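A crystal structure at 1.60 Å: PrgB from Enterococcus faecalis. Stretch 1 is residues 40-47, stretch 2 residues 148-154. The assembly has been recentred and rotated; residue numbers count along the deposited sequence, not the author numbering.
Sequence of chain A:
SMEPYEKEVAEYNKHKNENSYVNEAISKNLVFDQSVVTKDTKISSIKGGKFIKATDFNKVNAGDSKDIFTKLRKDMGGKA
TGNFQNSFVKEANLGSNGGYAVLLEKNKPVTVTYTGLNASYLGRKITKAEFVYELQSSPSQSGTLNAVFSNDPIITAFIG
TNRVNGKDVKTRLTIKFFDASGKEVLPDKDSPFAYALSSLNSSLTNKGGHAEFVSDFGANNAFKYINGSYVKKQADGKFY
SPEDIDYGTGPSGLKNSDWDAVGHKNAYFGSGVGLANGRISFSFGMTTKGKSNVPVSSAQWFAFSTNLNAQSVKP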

# COMPACT_ATOMS: atom_id res chain seq x y z
N ASP A 40 19.79 -2.77 13.69
CA ASP A 40 20.25 -3.69 12.66
C ASP A 40 19.21 -3.94 11.57
O ASP A 40 19.47 -4.73 10.65
CB ASP A 40 20.65 -5.01 13.31
CG ASP A 40 21.77 -4.83 14.32
OD1 ASP A 40 22.85 -4.31 13.93
OD2 ASP A 40 21.57 -5.17 15.50
N THR A 41 18.02 -3.33 11.65
CA THR A 41 17.01 -3.57 10.63
C THR A 41 17.48 -3.04 9.28
O THR A 41 17.98 -1.91 9.20
CB THR A 41 15.68 -2.90 11.00
OG1 THR A 41 15.19 -3.43 12.23
CG2 THR A 41 14.60 -3.15 9.87
N LYS A 42 17.29 -3.83 8.22
CA LYS A 42 17.72 -3.42 6.88
C LYS A 42 17.17 -4.42 5.87
O LYS A 42 16.81 -5.55 6.21
CB LYS A 42 19.23 -3.38 6.75
CG LYS A 42 19.87 -4.76 6.80
CD LYS A 42 21.34 -4.67 6.37
CE LYS A 42 22.08 -5.97 6.63
NZ LYS A 42 22.62 -6.12 8.04
N ILE A 43 17.13 -3.99 4.60
CA ILE A 43 16.95 -4.93 3.50
C ILE A 43 18.26 -5.68 3.30
O ILE A 43 19.31 -5.06 3.09
CB ILE A 43 16.55 -4.21 2.20
CG1 ILE A 43 15.15 -3.60 2.37
CG2 ILE A 43 16.60 -5.19 1.03
CD1 ILE A 43 14.71 -2.67 1.17
N SER A 44 18.22 -7.02 3.42
CA SER A 44 19.42 -7.84 3.19
C SER A 44 19.59 -8.26 1.74
O SER A 44 20.73 -8.46 1.30
CB SER A 44 19.39 -9.10 4.04
OG SER A 44 18.17 -9.79 3.81
N SER A 45 18.49 -8.38 0.98
CA SER A 45 18.60 -8.69 -0.43
C SER A 45 17.30 -8.35 -1.13
O SER A 45 16.22 -8.31 -0.52
CB SER A 45 18.93 -10.17 -0.67
OG SER A 45 17.83 -10.96 -0.27
N ILE A 46 17.42 -8.14 -2.44
CA ILE A 46 16.28 -7.96 -3.32
C ILE A 46 16.50 -8.86 -4.52
O ILE A 46 17.52 -8.70 -5.22
CB ILE A 46 16.13 -6.51 -3.80
CG1 ILE A 46 16.04 -5.57 -2.58
CG2 ILE A 46 14.93 -6.36 -4.75
CD1 ILE A 46 15.97 -4.06 -2.93
N LYS A 47 15.56 -9.76 -4.78
CA LYS A 47 15.76 -10.78 -5.81
C LYS A 47 14.58 -10.78 -6.75
O LYS A 47 13.42 -10.57 -6.35
CB LYS A 47 15.95 -12.20 -5.21
CG LYS A 47 17.22 -12.37 -4.44
CD LYS A 47 18.36 -12.73 -5.37
CE LYS A 47 19.64 -12.98 -4.60
NZ LYS A 47 20.19 -11.72 -4.01
N VAL A 148 10.52 1.99 -5.11
CA VAL A 148 11.62 2.24 -4.20
C VAL A 148 11.23 1.53 -2.92
O VAL A 148 10.19 1.86 -2.32
CB VAL A 148 11.91 3.72 -3.98
CG1 VAL A 148 13.08 3.86 -3.06
CG2 VAL A 148 12.29 4.43 -5.33
N PHE A 149 12.06 0.59 -2.50
CA PHE A 149 11.83 -0.19 -1.27
C PHE A 149 12.67 0.40 -0.17
O PHE A 149 13.89 0.52 -0.30
CB PHE A 149 12.15 -1.65 -1.46
CG PHE A 149 11.35 -2.27 -2.58
CD1 PHE A 149 9.95 -2.27 -2.50
CD2 PHE A 149 11.96 -2.85 -3.72
CE1 PHE A 149 9.15 -2.83 -3.52
CE2 PHE A 149 11.14 -3.43 -4.71
CZ PHE A 149 9.75 -3.44 -4.62
N SER A 150 12.03 0.74 0.94
CA SER A 150 12.73 1.38 2.06
C SER A 150 13.43 0.38 2.96
O SER A 150 12.92 -0.71 3.22
CB SER A 150 11.72 2.20 2.86
OG SER A 150 12.32 2.65 4.09
N ASN A 151 14.61 0.75 3.48
CA ASN A 151 15.26 -0.07 4.49
C ASN A 151 14.45 -0.13 5.79
O ASN A 151 14.76 -0.97 6.63
CB ASN A 151 16.70 0.47 4.75
CG ASN A 151 17.74 -0.17 3.81
OD1 ASN A 151 17.82 -1.40 3.67
ND2 ASN A 151 18.55 0.66 3.16
N ASP A 152 13.46 0.76 5.97
CA ASP A 152 12.50 0.70 7.07
C ASP A 152 11.28 -0.09 6.60
O ASP A 152 10.54 0.41 5.74
CB ASP A 152 12.12 2.13 7.50
CG ASP A 152 11.25 2.18 8.75
OD1 ASP A 152 10.55 1.20 9.05
OD2 ASP A 152 11.22 3.24 9.44
N PRO A 153 11.03 -1.30 7.11
CA PRO A 153 9.88 -2.08 6.62
C PRO A 153 8.53 -1.45 6.94
O PRO A 153 7.50 -1.85 6.36
CB PRO A 153 10.06 -3.42 7.34
CG PRO A 153 10.62 -2.99 8.72
CD PRO A 153 11.67 -1.92 8.30
N ILE A 154 8.51 -0.49 7.87
CA ILE A 154 7.29 0.22 8.24
C ILE A 154 7.03 1.42 7.34
O ILE A 154 5.90 1.92 7.31
CB ILE A 154 7.39 0.67 9.71
CG1 ILE A 154 7.75 -0.53 10.59
CG2 ILE A 154 6.11 1.31 10.18
CD1 ILE A 154 6.74 -1.69 10.50
O HOH W 1 15.65 0.64 9.03
O HOH W 2 20.46 -2.66 3.25

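This is a small mixed contact, burying 316 Å² in all, in which one direct hydrogen bond from a backbone N-H to a side-chain oxygen, supported by two waters and flanked by apolar packing, pins a strand against the end of another strand and the loop that follows it. The axes of the strand running to Lys-47 and the strand ending at Ser-150 come no closer than 8.5 Å and run at 120° to each other, so the two do not pair as neighbours in a sheet. The backbones draw nearest just past the second strand, where Lys-42 CA lies 4.8 Å from Asn-151 CA.

There the Asn-151 side chain does what a strand partner would otherwise do: its OD1 accepts a hydrogen bond from Ile-43 N at 2.8 Å, with a nearly straight N-H...O angle of 161°. An amide side chain suits this place because its carbonyl mimics that of a peptide, while ND2 is satisfied elsewhere in the structure. Water 2 donates both to Asn-151 OD1 (3.0 Å) and to Ile-43 O (2.7 Å), so both polar backbone atoms of Ile-43 are tied to the same side-chain oxygen, one directly and one through water. Water 1 donates to Asn-151 O at 3.0 Å and, weakly, to Thr-41 O at 3.5 Å.

Apolar groups pack around this polar centre. Ile-43, with chi1 m and chi2 t, extends CD1 to 3.8 Å from Phe-149 CB and 3.4 Å from Ser-150 O, filling space beside the strand's backbone. Further along, Ile-46 CD1 approaches Phe-149 CD2 at 4.3 Å, meeting the ring obliquely. At the other end, Thr-41 CG2 rests 3.5 Å from Pro-153 CD; threonine offers a methyl to the proline ring while its OG1 is hydrogen-bonded just outside the stretches. Lys-42 points away overall, though its CB lies 3.9 Å from Asn-151 OD1, and its long, charged side chain suits an exposed position.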